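Side-chain contacts in mutT/nudix family protein (Listeria innocua, PDB 3I9X), which probably acts as a hydrolase of the Nudix family, whose members typically cleave substrates built as a nucleoside diphosphate linked to another group: residues 36-41 and 131-136; 67-72 and 145-150. All coordinates share one frame; numbering follows the deposited sequence.

Contact 1: 36-41 and 131-136; sequences TVKELN and ALEKRA
With CG flanked by both the backbone N and the carbonyl carbon (chi1 71°), the side chain of Lys-38 leaves strand 27-40 on the side of helix 129-137, and bends at its third and fourth torsions turn NZ toward Glu-133. The glutamate answers from the opposite direction: its CG lies beside the backbone N (chi1 -70°), and the chain stays extended beyond that, so that a residue whose CB does not face the strand still delivers its carboxylate there. This is strand-to-helix packing within the alpha/beta/alpha sandwich of the Nudix fold, and it has two layers. The inner one is apolar. Leu-132 reaches in from the helix, and its CD1 lies 4.0 Å from both CB and CG2 of Thr-36, the two side chains running alongside in opposite senses. The hydroxyl of Thr-36 is engaged by the backbone O of Val-127, just ahead of the helix, which leaves the methyl and CB to meet the leucine. The outer layer is a salt bridge between partly exposed residues, where solvent probably weakens the attraction of the charges. Lys-38 NZ stands 2.8 Å from Glu-133 OE2, meeting that oxygen on its anti side, 15° out of the carboxylate plane.

Contact 2: 67-72 and 145-150; sequences GKWAVP and GLFPMT
The backbones of 67-72 and 145-150 stay well apart, their nearest CA atoms, those of Trp-69 and Gly-145, lying 9.1 Å from each other, and contact between these two strands of the Nudix domain is made chiefly by two aromatic side chains. Trp-69 and Phe-147 form a T-shaped (edge-to-face) pair. Phe-147 CG sits opposite the carbonyl carbon (chi1 -63°), and chi2 of -88° turns the CE2-CZ edge of the phenyl to one face of the indole, with the planes at 80° and the centroid of the six-membered indole ring 5.0 Å from that of the phenyl. Phe-147 CZ lies 3.8 Å from both CH2 and CZ2 of Trp-69, while Phe-147 CE2 comes 3.8 Å from Trp-69 CZ3, so the edge runs across the benzo part of the indole. Gly-145 joins from an oblique direction, its backbone N 3.6 Å from Trp-69 CZ3. It has no side chain, and Phe-147 CE2 lies close to where one would be. Leu-155 touches both aromatic residues, and Leu-50 and Lys-52 of strand 43-52 also pack on Trp-69. The contact thus rests on dispersion and on the weak attraction of C-H edge for pi face, which, with the surrounding packing, probably contributes to the near-perpendicular setting of the rings.

Contacts 1 and 2 lie with their centres 12 Å apart in this chain, the part of a longer protein that holds its Nudix domain. Both reach the same mixed sheet, in which strands 27-40 and 69-75 are antiparallel neighbours. Their segments alternate along the chain, in the order 36-41, 67-72, 131-136, 145-150, so each contact closes a long loop of sequence that overlaps the other. Strand 144-148, next after helix 129-137, serves both: Leu-146 packs against the helix, its CD2 3.6 Å from Glu-133 CG, while its neighbours Gly-145 and Phe-147 meet Trp-69. The same strand also reaches strand 27-40, where Pro-148 CG packs 3.9 Å from Leu-40 CD2.

Contact 1: 36-41 and 131-136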
# COMPACT_ATOMS: atom_id res chain seq x y z
N THR A 36 -14.00 9.83 -14.41
CA THR A 36 -14.90 10.98 -14.49
C THR A 36 -16.33 10.48 -14.57
O THR A 36 -16.58 9.28 -14.64
CB THR A 36 -14.60 11.91 -15.65
OG1 THR A 36 -15.37 13.12 -15.50
CG2 THR A 36 -14.92 11.28 -16.97
N VAL A 37 -17.27 11.40 -14.48
CA VAL A 37 -18.68 11.08 -14.62
C VAL A 37 -19.13 11.88 -15.83
O VAL A 37 -18.80 13.05 -15.96
CB VAL A 37 -19.48 11.40 -13.36
CG1 VAL A 37 -21.01 11.38 -13.64
CG2 VAL A 37 -19.16 10.41 -12.23
N LYS A 38 -19.79 11.22 -16.77
CA LYS A 38 -20.37 11.94 -17.89
C LYS A 38 -21.53 11.15 -18.47
O LYS A 38 -21.71 9.95 -18.16
CB LYS A 38 -19.34 12.25 -18.99
CG LYS A 38 -18.85 11.06 -19.80
CD LYS A 38 -17.81 11.48 -20.87
CE LYS A 38 -18.06 10.87 -22.26
NZ LYS A 38 -17.80 11.86 -23.34
N GLU A 39 -22.29 11.81 -19.34
CA GLU A 39 -23.56 11.25 -19.79
C GLU A 39 -23.36 10.23 -20.89
O GLU A 39 -22.71 10.49 -21.91
CB GLU A 39 -24.53 12.36 -20.22
CG GLU A 39 -24.74 13.43 -19.14
CD GLU A 39 -26.13 13.42 -18.51
OE1 GLU A 39 -27.14 13.47 -19.27
OE2 GLU A 39 -26.20 13.40 -17.25
N LEU A 40 -23.92 9.06 -20.67
CA LEU A 40 -24.01 8.05 -21.70
C LEU A 40 -25.50 7.70 -21.82
O LEU A 40 -26.12 7.29 -20.84
CB LEU A 40 -23.18 6.82 -21.30
CG LEU A 40 -23.22 5.64 -22.26
CD1 LEU A 40 -22.47 5.97 -23.53
CD2 LEU A 40 -22.66 4.41 -21.58
N ASN A 41 -26.06 7.91 -23.01
CA ASN A 41 -27.50 7.74 -23.26
C ASN A 41 -28.30 8.56 -22.22
O ASN A 41 -29.18 8.04 -21.51
CB ASN A 41 -27.87 6.24 -23.24
CG ASN A 41 -26.98 5.40 -24.18
OD1 ASN A 41 -26.72 5.78 -25.33
ND2 ASN A 41 -26.51 4.25 -23.68
N ALA A 131 -10.56 17.27 -19.36
CA ALA A 131 -9.16 16.86 -19.51
C ALA A 131 -9.00 15.41 -20.02
O ALA A 131 -8.10 15.13 -20.80
CB ALA A 131 -8.46 16.99 -18.20
N LEU A 132 -9.86 14.51 -19.57
CA LEU A 132 -9.79 13.11 -20.04
C LEU A 132 -10.23 13.00 -21.49
O LEU A 132 -9.60 12.30 -22.26
CB LEU A 132 -10.62 12.19 -19.14
CG LEU A 132 -10.29 12.26 -17.66
CD1 LEU A 132 -10.90 11.06 -16.88
CD2 LEU A 132 -8.77 12.39 -17.47
N GLU A 133 -11.31 13.69 -21.87
CA GLU A 133 -11.74 13.76 -23.28
C GLU A 133 -10.65 14.33 -24.18
O GLU A 133 -10.40 13.79 -25.24
CB GLU A 133 -13.05 14.57 -23.43
CG GLU A 133 -14.29 13.87 -22.86
CD GLU A 133 -15.51 14.80 -22.64
OE1 GLU A 133 -15.34 16.04 -22.55
OE2 GLU A 133 -16.64 14.26 -22.53
N LYS A 134 -9.96 15.38 -23.73
CA LYS A 134 -8.83 15.93 -24.51
C LYS A 134 -7.80 14.87 -24.89
O LYS A 134 -7.41 14.76 -26.07
CB LYS A 134 -8.12 17.07 -23.76
CG LYS A 134 -8.71 18.47 -23.99
CD LYS A 134 -7.71 19.60 -23.57
CE LYS A 134 -6.43 19.65 -24.47
NZ LYS A 134 -5.42 20.70 -24.05
N ARG A 135 -7.33 14.10 -23.91
CA ARG A 135 -6.30 13.09 -24.17
C ARG A 135 -6.81 11.94 -25.03
O ARG A 135 -6.08 11.44 -25.88
CB ARG A 135 -5.69 12.54 -22.87
CG ARG A 135 -4.51 13.35 -22.39
CD ARG A 135 -3.20 13.02 -23.17
NE ARG A 135 -2.50 11.83 -22.67
CZ ARG A 135 -1.52 11.19 -23.32
NH1 ARG A 135 -1.12 11.58 -24.54
NH2 ARG A 135 -0.96 10.12 -22.77
N ALA A 136 -8.05 11.53 -24.81
CA ALA A 136 -8.65 10.47 -25.62
C ALA A 136 -8.87 10.92 -27.07
O ALA A 136 -8.94 10.09 -27.98
CB ALA A 136 -9.92 10.00 -25.01

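Contact 2: 67-72 and 145-150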
# COMPACT_ATOMS: atom_id res chain seq x y z
N GLY A 67 -0.50 -4.54 -27.01
CA GLY A 67 -1.88 -4.40 -27.42
C GLY A 67 -2.95 -4.44 -26.33
O GLY A 67 -4.13 -4.35 -26.67
N LYS A 68 -2.57 -4.58 -25.05
CA LYS A 68 -3.55 -4.67 -23.96
C LYS A 68 -3.71 -3.30 -23.30
O LYS A 68 -2.78 -2.51 -23.26
CB LYS A 68 -3.13 -5.71 -22.93
CG LYS A 68 -3.15 -7.16 -23.48
CD LYS A 68 -2.65 -8.13 -22.41
CE LYS A 68 -2.77 -9.60 -22.80
NZ LYS A 68 -2.49 -10.50 -21.62
N TRP A 69 -4.92 -3.03 -22.83
CA TRP A 69 -5.22 -1.74 -22.16
C TRP A 69 -4.70 -1.71 -20.73
O TRP A 69 -4.82 -2.68 -19.98
CB TRP A 69 -6.74 -1.52 -22.21
CG TRP A 69 -7.26 -1.29 -23.58
CD1 TRP A 69 -7.77 -2.24 -24.44
CD2 TRP A 69 -7.33 -0.04 -24.27
NE1 TRP A 69 -8.14 -1.64 -25.63
CE2 TRP A 69 -7.87 -0.31 -25.56
CE3 TRP A 69 -6.96 1.27 -23.95
CZ2 TRP A 69 -8.05 0.69 -26.52
CZ3 TRP A 69 -7.16 2.27 -24.90
CH2 TRP A 69 -7.72 1.96 -26.17
N ALA A 70 -4.11 -0.60 -20.33
CA ALA A 70 -3.54 -0.44 -19.01
C ALA A 70 -3.99 0.91 -18.44
O ALA A 70 -4.18 1.87 -19.20
CB ALA A 70 -2.01 -0.46 -19.06
N VAL A 71 -4.08 0.99 -17.11
CA VAL A 71 -4.26 2.28 -16.46
C VAL A 71 -3.01 3.11 -16.65
O VAL A 71 -1.93 2.58 -16.77
CB VAL A 71 -4.65 2.17 -14.97
CG1 VAL A 71 -5.92 1.38 -14.87
CG2 VAL A 71 -3.50 1.57 -14.09
N PRO A 72 -3.15 4.42 -16.69
CA PRO A 72 -1.96 5.24 -16.57
C PRO A 72 -1.16 4.97 -15.29
O PRO A 72 -1.72 4.59 -14.25
CB PRO A 72 -2.53 6.64 -16.49
CG PRO A 72 -3.97 6.49 -17.06
CD PRO A 72 -4.38 5.20 -16.65
N GLY A 145 -8.30 5.69 -24.66
CA GLY A 145 -9.75 5.74 -24.64
C GLY A 145 -10.35 6.13 -23.29
O GLY A 145 -9.78 5.86 -22.23
N LEU A 146 -11.51 6.77 -23.35
CA LEU A 146 -12.28 7.09 -22.17
C LEU A 146 -13.49 6.19 -22.17
O LEU A 146 -14.43 6.42 -22.94
CB LEU A 146 -12.65 8.57 -22.18
CG LEU A 146 -13.34 9.17 -20.97
CD1 LEU A 146 -12.58 8.99 -19.56
CD2 LEU A 146 -13.57 10.67 -21.30
N PHE A 147 -13.47 5.15 -21.34
CA PHE A 147 -14.48 4.08 -21.40
C PHE A 147 -15.46 4.15 -20.24
O PHE A 147 -15.05 4.32 -19.09
CB PHE A 147 -13.82 2.66 -21.35
CG PHE A 147 -12.92 2.34 -22.52
CD1 PHE A 147 -13.43 1.77 -23.69
CD2 PHE A 147 -11.56 2.63 -22.46
CE1 PHE A 147 -12.60 1.49 -24.77
CE2 PHE A 147 -10.72 2.33 -23.52
CZ PHE A 147 -11.24 1.77 -24.68
N PRO A 148 -16.74 3.88 -20.52
CA PRO A 148 -17.67 3.60 -19.44
C PRO A 148 -17.08 2.44 -18.68
O PRO A 148 -16.39 1.63 -19.28
CB PRO A 148 -18.97 3.19 -20.14
CG PRO A 148 -18.82 3.56 -21.56
CD PRO A 148 -17.35 3.62 -21.85
N MET A 149 -17.31 2.37 -17.39
CA MET A 149 -16.51 1.45 -16.60
C MET A 149 -16.95 0.03 -16.88
O MET A 149 -16.12 -0.87 -16.91
CB MET A 149 -16.54 1.76 -15.10
CG MET A 149 -15.86 0.70 -14.22
SD MET A 149 -14.05 0.70 -14.19
CE MET A 149 -13.84 2.05 -12.95
N THR A 150 -18.23 -0.17 -17.17
CA THR A 150 -18.71 -1.52 -17.47
C THR A 150 -18.11 -2.09 -18.77
O THR A 150 -17.79 -3.25 -18.82
CB THR A 150 -20.25 -1.60 -17.47
OG1 THR A 150 -20.77 -0.81 -18.54
CG2 THR A 150 -20.82 -1.14 -16.12